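Local coordinates for microcin B17-processing protein McbC (Escherichia coli, PDB 6GRI), which serves as the nitroreductase-family oxidoreductase subunit of the McbBCD microcin synthetase, which processes the inactive McbA precursor into the active antibiotic peptide microcin B17, at the interface of chains A and B and the interface of chains C and B. Coordinates in Å, arbitrary orientation; residue numbers count along the deposited sequence, not the author numbering. Chains: chain A/B, Microcin B17-processing protein McbC; chain C, Microcin B17-processing protein McbB.

Contact 1: the interface of chains A and B. Residues chain A 153, 157-159; chain B 69-71.
A:Ala158 and A:Leu159, which bury most surface here, form a short antiparallel beta ladder between two copies of McbC, A:Ala158 pairing with B:Asn71 and A:Leu159 with B:Ile70. The register is set by the backbone: the amide N of A:Leu159 donates to the carbonyl O of B:Ile70 at 2.8 Å, and the amide N of B:Ile70 returns a bond to the O of A:Leu159 at 2.7 Å. Because both partners are main-chain atoms, the side chains are left to pack around the ladder. The methyl of A:Ala158 is small enough to let B:Val69 close in, its CB lying 3.6 Å from CG2 of B:Val69. That branch of B:Val69 lies between its own backbone N and carbonyl carbon, while CG1, anti to the carbonyl carbon (chi1 -56°), turns to CD1 of A:Leu153 at 3.9 Å. A:Leu153 and B:Val69 cross at about a right angle. Beta-branching lets the valine give each methyl a different apolar neighbour. Within the bonded pair, CB of A:Leu159 lies 4.1 Å from CB of B:Ile70, a looser contact. In the fold, strand 158-163, which follows strand 149-153 of chain A, receives the short strand 70-71 of chain B, and two-fold symmetry repeats the bridge with the chains exchanged.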
loop_
_atom_site.group_PDB
_atom_site.type_symbol
_atom_site.label_atom_id
_atom_site.label_comp_id
_atom_site.label_asym_id
_atom_site.label_seq_id
_atom_site.Cartn_x
_atom_site.Cartn_y
_atom_site.Cartn_z
ATOM N N LEU A 153 -2.258 31.146 14.869
ATOM C CA LEU A 153 -1.286 30.691 15.843
ATOM C C LEU A 153 -2.034 30.571 17.175
ATOM O O LEU A 153 -2.215 31.577 17.869
ATOM C CB LEU A 153 -0.157 31.722 15.961
ATOM C CG LEU A 153 0.673 32.016 14.711
ATOM C CD1 LEU A 153 1.428 33.326 14.874
ATOM C CD2 LEU A 153 1.631 30.875 14.411
ATOM N N GLN A 157 -1.999 33.464 19.634
ATOM C CA GLN A 157 -3.297 34.100 19.397
ATOM C C GLN A 157 -3.127 35.265 18.438
ATOM O O GLN A 157 -3.410 36.414 18.768
ATOM C CB GLN A 157 -3.989 34.489 20.711
ATOM C CG GLN A 157 -4.301 33.278 21.581
ATOM C CD GLN A 157 -5.234 33.579 22.740
ATOM O OE1 GLN A 157 -6.328 34.120 22.559
ATOM N NE2 GLN A 157 -4.816 33.202 23.940
ATOM N N ALA A 158 -2.626 34.930 17.250
ATOM C CA ALA A 158 -2.333 35.906 16.207
ATOM C C ALA A 158 -2.493 35.303 14.815
ATOM O O ALA A 158 -2.312 34.100 14.621
ATOM C CB ALA A 158 -0.927 36.442 16.378
ATOM N N LEU A 159 -2.830 36.166 13.856
ATOM C CA LEU A 159 -2.883 35.804 12.446
ATOM C C LEU A 159 -1.556 36.130 11.758
ATOM O O LEU A 159 -0.952 37.186 11.985
ATOM C CB LEU A 159 -4.019 36.540 11.748
ATOM C CG LEU A 159 -5.403 36.171 12.261
ATOM C CD1 LEU A 159 -6.423 37.146 11.706
ATOM C CD2 LEU A 159 -5.765 34.732 11.894
ATOM N N VAL B 69 3.089 39.574 13.096
ATOM C CA VAL B 69 1.782 38.920 13.196
ATOM C C VAL B 69 0.677 39.965 13.306
ATOM O O VAL B 69 0.943 41.165 13.272
ATOM C CB VAL B 69 1.746 37.923 14.384
ATOM C CG1 VAL B 69 2.867 36.907 14.241
ATOM C CG2 VAL B 69 1.854 38.618 15.736
ATOM N N ILE B 70 -0.562 39.501 13.408
ATOM C CA ILE B 70 -1.700 40.359 13.719
ATOM C C ILE B 70 -2.312 39.815 14.999
ATOM O O ILE B 70 -2.987 38.780 14.970
ATOM C CB ILE B 70 -2.741 40.338 12.593
ATOM C CG1 ILE B 70 -2.087 40.755 11.274
ATOM C CG2 ILE B 70 -3.925 41.242 12.940
ATOM C CD1 ILE B 70 -2.895 40.401 10.048
ATOM N N ASN B 71 -2.047 40.484 16.116
ATOM C CA ASN B 71 -2.478 39.999 17.429
ATOM C C ASN B 71 -3.981 40.120 17.612
ATOM O O ASN B 71 -4.581 41.087 17.138
ATOM C CB ASN B 71 -1.776 40.753 18.558
ATOM C CG ASN B 71 -0.304 40.425 18.651
ATOM O OD1 ASN B 71 0.111 39.288 18.448
ATOM N ND2 ASN B 71 0.491 41.423 18.969
#

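Contact 2: the interface of chains C and B. Residues chain C 89-91; chain B 36, 40.
The 3-10 helix 36-41 of McbC meets a loop of McbB just after strand 86-88, and B:Glu40, near the helix end, reaches into that loop with its carboxylate. Glutamate suits the place because its chain is long enough to carry an acceptor to the loop backbone. CG stands anti to the carbonyl carbon (chi1 -65°) and the chain runs on extended, which delivers OE1 to donors of the loop. The backbone N of C:Lys90 bonds OE1 at 3.0 Å, using the syn lone pair, the one on the side of the other carboxylate oxygen. The hydroxyl OG1 of C:Thr91 donates to the same oxygen at 2.6 Å, coming instead from above the carboxylate plane, about 50° out of it. Threonine thus offers a short, polar arm that supplements the peptide donor, and bonds from different directions should limit rotation of the carboxylate and may favour its charged form. C:Thr89 lies alongside, its methyl CG2 3.5 Å from OE1 of B:Glu40. B:Pro36, in the first turn of the same helix, makes a more distant contact with the loop: its carbonyl O lies 3.9 Å from the methyl CG2 of C:Thr91.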
loop_
_atom_site.group_PDB
_atom_site.type_symbol
_atom_site.label_atom_id
_atom_site.label_comp_id
_atom_site.label_asym_id
_atom_site.label_seq_id
_atom_site.Cartn_x
_atom_site.Cartn_y
_atom_site.Cartn_z
ATOM N N THR C 89 15.603 -6.987 34.642
ATOM C CA THR C 89 14.285 -7.001 34.006
ATOM C C THR C 89 13.312 -7.522 35.052
ATOM O O THR C 89 13.642 -8.472 35.761
ATOM C CB THR C 89 14.271 -7.896 32.754
ATOM O OG1 THR C 89 15.244 -8.936 32.901
ATOM C CG2 THR C 89 14.603 -7.094 31.497
ATOM N N LYS C 90 12.140 -6.893 35.164
ATOM C CA LYS C 90 11.215 -7.131 36.286
ATOM C C LYS C 90 9.803 -7.664 35.921
ATOM O O LYS C 90 9.013 -7.953 36.818
ATOM C CB LYS C 90 11.087 -5.840 37.108
ATOM N N THR C 91 9.503 -7.831 34.632
ATOM C CA THR C 91 8.138 -8.108 34.173
ATOM C C THR C 91 8.010 -9.527 33.635
ATOM O O THR C 91 8.721 -9.897 32.707
ATOM C CB THR C 91 7.716 -7.113 33.069
ATOM O OG1 THR C 91 8.806 -6.897 32.176
ATOM C CG2 THR C 91 7.316 -5.764 33.668
ATOM N N PRO B 36 1.344 -4.955 29.447
ATOM C CA PRO B 36 2.309 -4.999 30.557
ATOM C C PRO B 36 3.484 -5.984 30.394
ATOM O O PRO B 36 4.606 -5.684 30.796
ATOM C CB PRO B 36 1.435 -5.429 31.735
ATOM C CG PRO B 36 0.111 -4.830 31.437
ATOM C CD PRO B 36 -0.045 -4.921 29.949
ATOM N N GLU B 40 8.902 -3.911 28.856
ATOM C CA GLU B 40 10.362 -3.916 28.771
ATOM C C GLU B 40 10.949 -4.414 27.443
ATOM O O GLU B 40 12.168 -4.388 27.278
ATOM C CB GLU B 40 10.939 -4.753 29.911
ATOM C CG GLU B 40 10.663 -4.150 31.273
ATOM C CD GLU B 40 11.348 -4.898 32.384
ATOM O OE1 GLU B 40 11.320 -6.142 32.372
ATOM O OE2 GLU B 40 11.914 -4.241 33.282
#

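Contact 3: the interface of chains C and B. Residues chain C 260-263; chain B 41-43.
A short parallel beta pairing joins McbB to McbC here, strand 261-262 of chain C running beside strand 42-43 of chain B, and it helps hold these two subunits together. C:Ser261 pairs with B:Thr42 and C:His262 with B:Phe43. The backbone N of C:Ser261 donates to the O of B:Arg41 at 3.3 Å, and its carbonyl O accepts from the N of B:Phe43 at 3.1 Å. A further bond runs from the N of C:Val263 to the O of B:Phe43, also 3.1 Å. B:Phe43 buries most surface in the patch, as suits a large flat hydrophobic group. Its CG lies between the backbone N and the carbonyl carbon (chi1 66°), and this brings the phenyl ring against C:Lys260 and C:His262. The rings meet edge-to-face, with centroids 5.1 Å apart and planes at 86°: the imidazole edge, at CD2 of C:His262, points onto the phenyl face near its rim, 3.5 Å from CE2 of B:Phe43. At its own rim, by CD1, the phenyl of B:Phe43 meets CB of C:Lys260 at 3.7 Å; lysine serves here through its methylenes, which run on past the backbone of B:Thr42. Across the strands from the phenyl, C:Val263 crosses B:Thr42 at about a right angle, its methyl CG1 resting 3.7 Å from CB of the threonine.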
loop_
_atom_site.group_PDB
_atom_site.type_symbol
_atom_site.label_atom_id
_atom_site.label_comp_id
_atom_site.label_asym_id
_atom_site.label_seq_id
_atom_site.Cartn_x
_atom_site.Cartn_y
_atom_site.Cartn_z
ATOM N N LYS C 260 14.631 -3.039 21.651
ATOM C CA LYS C 260 13.168 -2.978 21.757
ATOM C C LYS C 260 12.537 -2.839 20.374
ATOM O O LYS C 260 13.085 -2.172 19.515
ATOM C CB LYS C 260 12.714 -1.795 22.622
ATOM C CG LYS C 260 12.940 -1.943 24.121
ATOM C CD LYS C 260 12.534 -0.659 24.844
ATOM C CE LYS C 260 12.074 -0.916 26.270
ATOM N NZ LYS C 260 13.162 -1.518 27.089
ATOM N N SER C 261 11.395 -3.488 20.177
ATOM C CA SER C 261 10.615 -3.381 18.950
ATOM C C SER C 261 9.519 -2.346 19.181
ATOM O O SER C 261 8.972 -2.257 20.283
ATOM C CB SER C 261 9.970 -4.728 18.599
ATOM O OG SER C 261 10.774 -5.813 19.018
ATOM N N HIS C 262 9.181 -1.574 18.154
ATOM C CA HIS C 262 8.028 -0.683 18.262
ATOM C C HIS C 262 6.738 -1.497 18.426
ATOM O O HIS C 262 6.621 -2.607 17.919
ATOM C CB HIS C 262 7.906 0.231 17.051
ATOM C CG HIS C 262 7.059 1.434 17.299
ATOM N ND1 HIS C 262 5.725 1.486 16.966
ATOM C CD2 HIS C 262 7.355 2.636 17.848
ATOM C CE1 HIS C 262 5.234 2.666 17.299
ATOM N NE2 HIS C 262 6.203 3.385 17.834
ATOM N N VAL C 263 5.777 -0.921 19.131
ATOM C CA VAL C 263 4.499 -1.584 19.382
ATOM C C VAL C 263 3.650 -1.829 18.132
ATOM O O VAL C 263 2.778 -2.713 18.156
ATOM C CB VAL C 263 3.651 -0.853 20.454
ATOM C CG1 VAL C 263 4.323 -0.968 21.816
ATOM C CG2 VAL C 263 3.385 0.609 20.082
ATOM N N ARG B 41 10.123 -4.884 26.507
ATOM C CA ARG B 41 10.627 -5.305 25.186
ATOM C C ARG B 41 9.998 -4.562 23.985
ATOM O O ARG B 41 10.207 -4.941 22.834
ATOM C CB ARG B 41 10.497 -6.822 25.034
ATOM C CG ARG B 41 9.075 -7.356 25.036
ATOM C CD ARG B 41 9.041 -8.878 24.868
ATOM N NE ARG B 41 9.746 -9.623 25.930
ATOM C CZ ARG B 41 10.939 -10.225 25.826
ATOM N NH1 ARG B 41 11.668 -10.212 24.706
ATOM N NH2 ARG B 41 11.426 -10.859 26.879
ATOM N N THR B 42 9.244 -3.501 24.256
ATOM C CA THR B 42 8.693 -2.656 23.217
ATOM C C THR B 42 8.918 -1.196 23.611
ATOM O O THR B 42 9.328 -0.910 24.735
ATOM C CB THR B 42 7.174 -2.924 22.992
ATOM O OG1 THR B 42 6.431 -2.665 24.187
ATOM C CG2 THR B 42 6.919 -4.360 22.588
ATOM N N PHE B 43 8.673 -0.283 22.671
ATOM C CA PHE B 43 8.505 1.125 22.997
ATOM C C PHE B 43 7.391 1.717 22.157
ATOM O O PHE B 43 6.958 1.116 21.179
ATOM C CB PHE B 43 9.805 1.889 22.805
ATOM C CG PHE B 43 10.265 1.961 21.383
ATOM C CD1 PHE B 43 10.948 0.907 20.811
ATOM C CD2 PHE B 43 10.029 3.097 20.623
ATOM C CE1 PHE B 43 11.375 0.970 19.497
ATOM C CE2 PHE B 43 10.448 3.166 19.315
ATOM C CZ PHE B 43 11.121 2.098 18.750
#

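Contacts 2 and 3 belong to one interface between McbB and McbC: their C-alpha centres lie about 12 Å apart, and B:Glu40 of contact 2 is followed directly by B:Arg41 of contact 3. The 3-10 helix 36-41 and the strand 42-43 thus present one continuous McbC segment to two separate McbB stretches, a loop and a strand. Between the same kind of centres, contact 1 lies about 47 Å from contact 2 and 41 Å from contact 3, and joins the McbC copies instead. One McbC chain can therefore meet its twin and McbB at the same time, the deposited assembly holding two McbC copies.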